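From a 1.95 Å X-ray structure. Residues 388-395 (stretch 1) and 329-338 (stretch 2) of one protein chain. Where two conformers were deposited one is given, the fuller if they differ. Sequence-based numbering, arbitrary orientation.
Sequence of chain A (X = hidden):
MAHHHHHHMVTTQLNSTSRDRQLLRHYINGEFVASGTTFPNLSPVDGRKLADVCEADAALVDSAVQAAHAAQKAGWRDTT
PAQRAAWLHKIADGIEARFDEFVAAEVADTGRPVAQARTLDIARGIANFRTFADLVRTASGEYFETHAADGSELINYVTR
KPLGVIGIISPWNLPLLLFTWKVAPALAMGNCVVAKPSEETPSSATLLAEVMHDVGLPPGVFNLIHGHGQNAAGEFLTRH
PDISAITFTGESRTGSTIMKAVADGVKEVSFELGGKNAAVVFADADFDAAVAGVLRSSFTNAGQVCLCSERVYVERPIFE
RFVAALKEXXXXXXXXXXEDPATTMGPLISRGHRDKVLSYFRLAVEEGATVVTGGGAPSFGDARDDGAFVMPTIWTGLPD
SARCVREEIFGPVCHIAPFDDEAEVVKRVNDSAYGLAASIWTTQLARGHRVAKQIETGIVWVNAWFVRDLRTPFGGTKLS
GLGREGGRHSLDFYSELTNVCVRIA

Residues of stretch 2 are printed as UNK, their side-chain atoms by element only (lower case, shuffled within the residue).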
# COMPACT_ATOMS: atom_id res chain seq x y z
N ALA A 388 -24.00 -37.80 -20.82
CA ALA A 388 -24.55 -36.46 -21.08
C ALA A 388 -23.72 -35.72 -22.08
O ALA A 388 -23.44 -34.53 -21.89
CB ALA A 388 -24.65 -35.63 -19.75
N PHE A 389 -23.30 -36.41 -23.15
CA PHE A 389 -22.41 -35.76 -24.13
C PHE A 389 -23.13 -34.86 -25.13
O PHE A 389 -24.23 -35.17 -25.58
CB PHE A 389 -21.62 -36.81 -24.95
CG PHE A 389 -20.62 -37.58 -24.15
CD1 PHE A 389 -19.32 -37.09 -24.02
CD2 PHE A 389 -20.98 -38.76 -23.50
CE1 PHE A 389 -18.36 -37.78 -23.30
CE2 PHE A 389 -20.03 -39.46 -22.75
CZ PHE A 389 -18.71 -38.96 -22.64
N VAL A 390 -22.47 -33.76 -25.48
CA VAL A 390 -22.93 -32.98 -26.64
C VAL A 390 -21.72 -32.49 -27.40
O VAL A 390 -20.61 -32.42 -26.85
CB VAL A 390 -23.79 -31.75 -26.30
CG1 VAL A 390 -25.06 -32.15 -25.51
CG2 VAL A 390 -22.98 -30.74 -25.51
N MET A 391 -21.92 -32.21 -28.69
CA MET A 391 -20.79 -31.84 -29.56
C MET A 391 -20.46 -30.35 -29.45
O MET A 391 -21.35 -29.52 -29.23
CB MET A 391 -21.07 -32.20 -31.05
CG MET A 391 -21.21 -33.70 -31.38
SD MET A 391 -19.90 -34.78 -30.76
CE MET A 391 -18.62 -34.51 -31.96
N PRO A 392 -19.16 -30.00 -29.62
CA PRO A 392 -18.77 -28.59 -29.75
C PRO A 392 -19.57 -27.90 -30.85
O PRO A 392 -19.68 -28.45 -31.93
CB PRO A 392 -17.28 -28.65 -30.19
CG PRO A 392 -16.83 -30.05 -30.02
CD PRO A 392 -18.06 -30.94 -29.93
N THR A 393 -20.11 -26.72 -30.59
CA THR A 393 -21.04 -26.10 -31.53
C THR A 393 -20.63 -24.66 -31.83
O THR A 393 -20.20 -23.95 -30.94
CB THR A 393 -22.49 -26.16 -30.96
OG1 THR A 393 -22.82 -27.54 -30.76
CG2 THR A 393 -23.51 -25.52 -31.87
N ILE A 394 -20.70 -24.27 -33.10
CA ILE A 394 -20.44 -22.90 -33.54
C ILE A 394 -21.65 -22.39 -34.34
O ILE A 394 -22.12 -23.08 -35.23
CB ILE A 394 -19.16 -22.84 -34.44
CG1 ILE A 394 -17.90 -23.30 -33.69
CG2 ILE A 394 -18.95 -21.45 -35.06
CD1 ILE A 394 -16.72 -23.55 -34.71
N TRP A 395 -22.16 -21.20 -34.00
CA TRP A 395 -23.23 -20.54 -34.75
C TRP A 395 -22.75 -19.25 -35.42
O TRP A 395 -21.81 -18.61 -34.94
CB TRP A 395 -24.39 -20.18 -33.85
CG TRP A 395 -25.09 -21.35 -33.21
CD1 TRP A 395 -25.41 -22.53 -33.80
CD2 TRP A 395 -25.53 -21.43 -31.85
NE1 TRP A 395 -26.02 -23.35 -32.87
CE2 TRP A 395 -26.11 -22.69 -31.67
CE3 TRP A 395 -25.49 -20.55 -30.77
CZ2 TRP A 395 -26.64 -23.11 -30.46
CZ3 TRP A 395 -26.00 -20.95 -29.56
CH2 TRP A 395 -26.59 -22.22 -29.42
N UNK A 329 -10.57 -26.85 -36.22
CA UNK A 329 -10.04 -27.27 -34.92
C UNK A 329 -11.12 -27.87 -34.00
O UNK A 329 -10.84 -28.77 -33.18
c UNK A 329 -7.24 -24.59 -34.21
c UNK A 329 -8.11 -25.55 -35.02
o UNK A 329 -7.38 -24.48 -33.00
c UNK A 329 -9.37 -26.07 -34.22
n UNK A 329 -6.34 -23.86 -34.90
N UNK A 330 -12.31 -27.30 -34.07
CA UNK A 330 -13.43 -27.81 -33.24
C UNK A 330 -13.80 -29.24 -33.67
O UNK A 330 -14.09 -30.09 -32.83
c UNK A 330 -14.65 -26.88 -33.36
N UNK A 331 -13.79 -29.50 -34.97
CA UNK A 331 -14.06 -30.86 -35.46
C UNK A 331 -12.88 -31.82 -35.18
O UNK A 331 -13.05 -33.05 -35.23
c UNK A 331 -15.75 -30.12 -37.18
n UNK A 331 -17.42 -29.81 -38.90
o UNK A 331 -15.32 -30.34 -39.56
c UNK A 331 -16.15 -30.10 -38.65
c UNK A 331 -14.42 -30.82 -36.93
N UNK A 332 -11.70 -31.30 -34.84
CA UNK A 332 -10.61 -32.18 -34.43
C UNK A 332 -10.68 -32.53 -32.92
O UNK A 332 -9.96 -33.39 -32.44
c UNK A 332 -9.24 -31.56 -34.79
N UNK A 333 -11.55 -31.89 -32.16
CA UNK A 333 -11.73 -32.33 -30.78
C UNK A 333 -12.32 -33.76 -30.78
O UNK A 333 -13.01 -34.16 -31.72
c UNK A 333 -11.98 -30.00 -29.87
c UNK A 333 -13.04 -29.08 -29.30
c UNK A 333 -10.75 -30.08 -28.94
c UNK A 333 -12.64 -31.37 -30.02
N UNK A 334 -11.99 -34.53 -29.75
CA UNK A 334 -12.46 -35.91 -29.60
C UNK A 334 -13.32 -35.99 -28.36
O UNK A 334 -12.81 -35.84 -27.27
c UNK A 334 -10.51 -36.99 -30.85
n UNK A 334 -12.56 -35.93 -34.00
c UNK A 334 -11.45 -36.62 -34.25
n UNK A 334 -10.87 -36.55 -35.46
n UNK A 334 -10.91 -37.38 -33.30
c UNK A 334 -11.44 -37.55 -31.95
c UNK A 334 -11.28 -36.88 -29.47
N UNK A 335 -14.62 -36.17 -28.55
CA UNK A 335 -15.58 -36.14 -27.44
C UNK A 335 -15.77 -37.57 -26.90
O UNK A 335 -16.13 -38.46 -27.65
c UNK A 335 -16.77 -34.12 -28.44
c UNK A 335 -18.06 -35.62 -26.79
c UNK A 335 -16.96 -35.55 -27.92
N UNK A 336 -15.52 -37.80 -25.62
CA UNK A 336 -15.67 -39.15 -25.11
C UNK A 336 -15.27 -39.30 -23.65
O UNK A 336 -15.20 -38.33 -22.91
N UNK A 337 -15.02 -40.55 -23.25
CA UNK A 337 -14.77 -40.94 -21.86
C UNK A 337 -13.32 -40.63 -21.45
O UNK A 337 -12.42 -40.77 -22.25
c UNK A 337 -15.07 -42.43 -21.68
N UNK A 338 -13.12 -40.26 -20.18
CA UNK A 338 -11.80 -39.78 -19.73
C UNK A 338 -10.73 -40.88 -19.67
O UNK A 338 -9.55 -40.54 -19.74
c UNK A 338 -12.08 -39.23 -18.32
c UNK A 338 -13.36 -39.91 -17.85
c UNK A 338 -14.16 -40.21 -19.13

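Position 329 carries three side-chain carbons, the third bearing one oxygen and one nitrogen, a terminal amide two carbons beyond CB. That is glutamine, Gln-329, and the closest approach of its side chain to stretch 1 is Gln-329 CB to Ile-394 CD1, 7.8 Å. It lies in a helix that begins earlier in the chain.

Position 330 has a single side-chain carbon, CB, directed toward stretch 1, where it sits 4.1 Å from Ile-394 CD1 and 4.5 Å from Pro-392 CB. One carbon and nothing further identifies alanine. The backbone of Ala-330 also takes part, since its O lies 3.9 Å from Pro-392 CG while accepting a hydrogen bond from the backbone N of position 333 at 3.2 Å.

Position 331 repeats the pattern of three carbons ending in one oxygen and one nitrogen, so it is again glutamine. The CA-to-CB bond of Gln-331 points away from stretch 1, and its NE2 is hydrogen-bonded elsewhere in the structure.

Position 332 shows one carbon, CB, exposed and no closer to stretch 1 than 9.1 Å from Pro-392 CG: alanine. A weak backbone hydrogen bond, 3.1 Å, runs from Ala-332 N to Gln-329 O.

Position 333 has four carbons, forked at the second. A fork at CB would suggest isoleucine; here CB carries one carbon, which then divides, as in leucine. One branch tip, CD1 of Leu-333, lies 4.0 Å from Pro-392 CG.

Position 334 has three carbons, a nitrogen, then a carbon carrying two more nitrogens. This guanidinium group defines arginine. Arg-334 leaves the backbone away from stretch 1, although its end comes nearer, NH1 of Arg-334 lying 6.5 Å from Met-391 CE. The side chain folds back on its own stretch, where NH1 donates a hydrogen bond to Gln-331 O at 3.2 Å with an N-H...O angle of 137°.

Position 335 consists of one carbon carrying two more, branched at CB with no oxygen, hence valine. With chi1 at 175° (t), Val-335 places CG1 3.4 Å from Phe-389 CD1 and CG2 3.7 Å from Pro-392 CD and 4.0 Å from Met-391 SD. The branching thus lets one residue meet three side chains.

Position 336 has no side-chain atoms and is glycine. The O of Gly-336 approaches the Phe-389 ring at its edge, near the ring plane, 3.2 Å from CE1.

Position 337 has one carbon, set sideways: alanine. Its closest contact is through the backbone, Ala-337 N to Phe-389 CZ at 4.1 Å.

Position 338 has three carbons closing a ring onto the backbone N, which is proline. Pro-338 makes no contact with stretch 1.

No hydrogen bond crosses between the stretches; the contacts between side chains are apolar, and 381 Å² is buried in total. Val-335 is covered most, by 91 Å², with Phe-389 and Pro-392 each giving 68 Å². The phenylalanine packs against Val-335 and the following backbone, while Pro-392 meets Ala-330, Leu-333 and Val-335. Apolar packing and buried surface, with no hydrogen bond across, characterize this contact.

Stretch 2 (329-338) QAQALRVGAP
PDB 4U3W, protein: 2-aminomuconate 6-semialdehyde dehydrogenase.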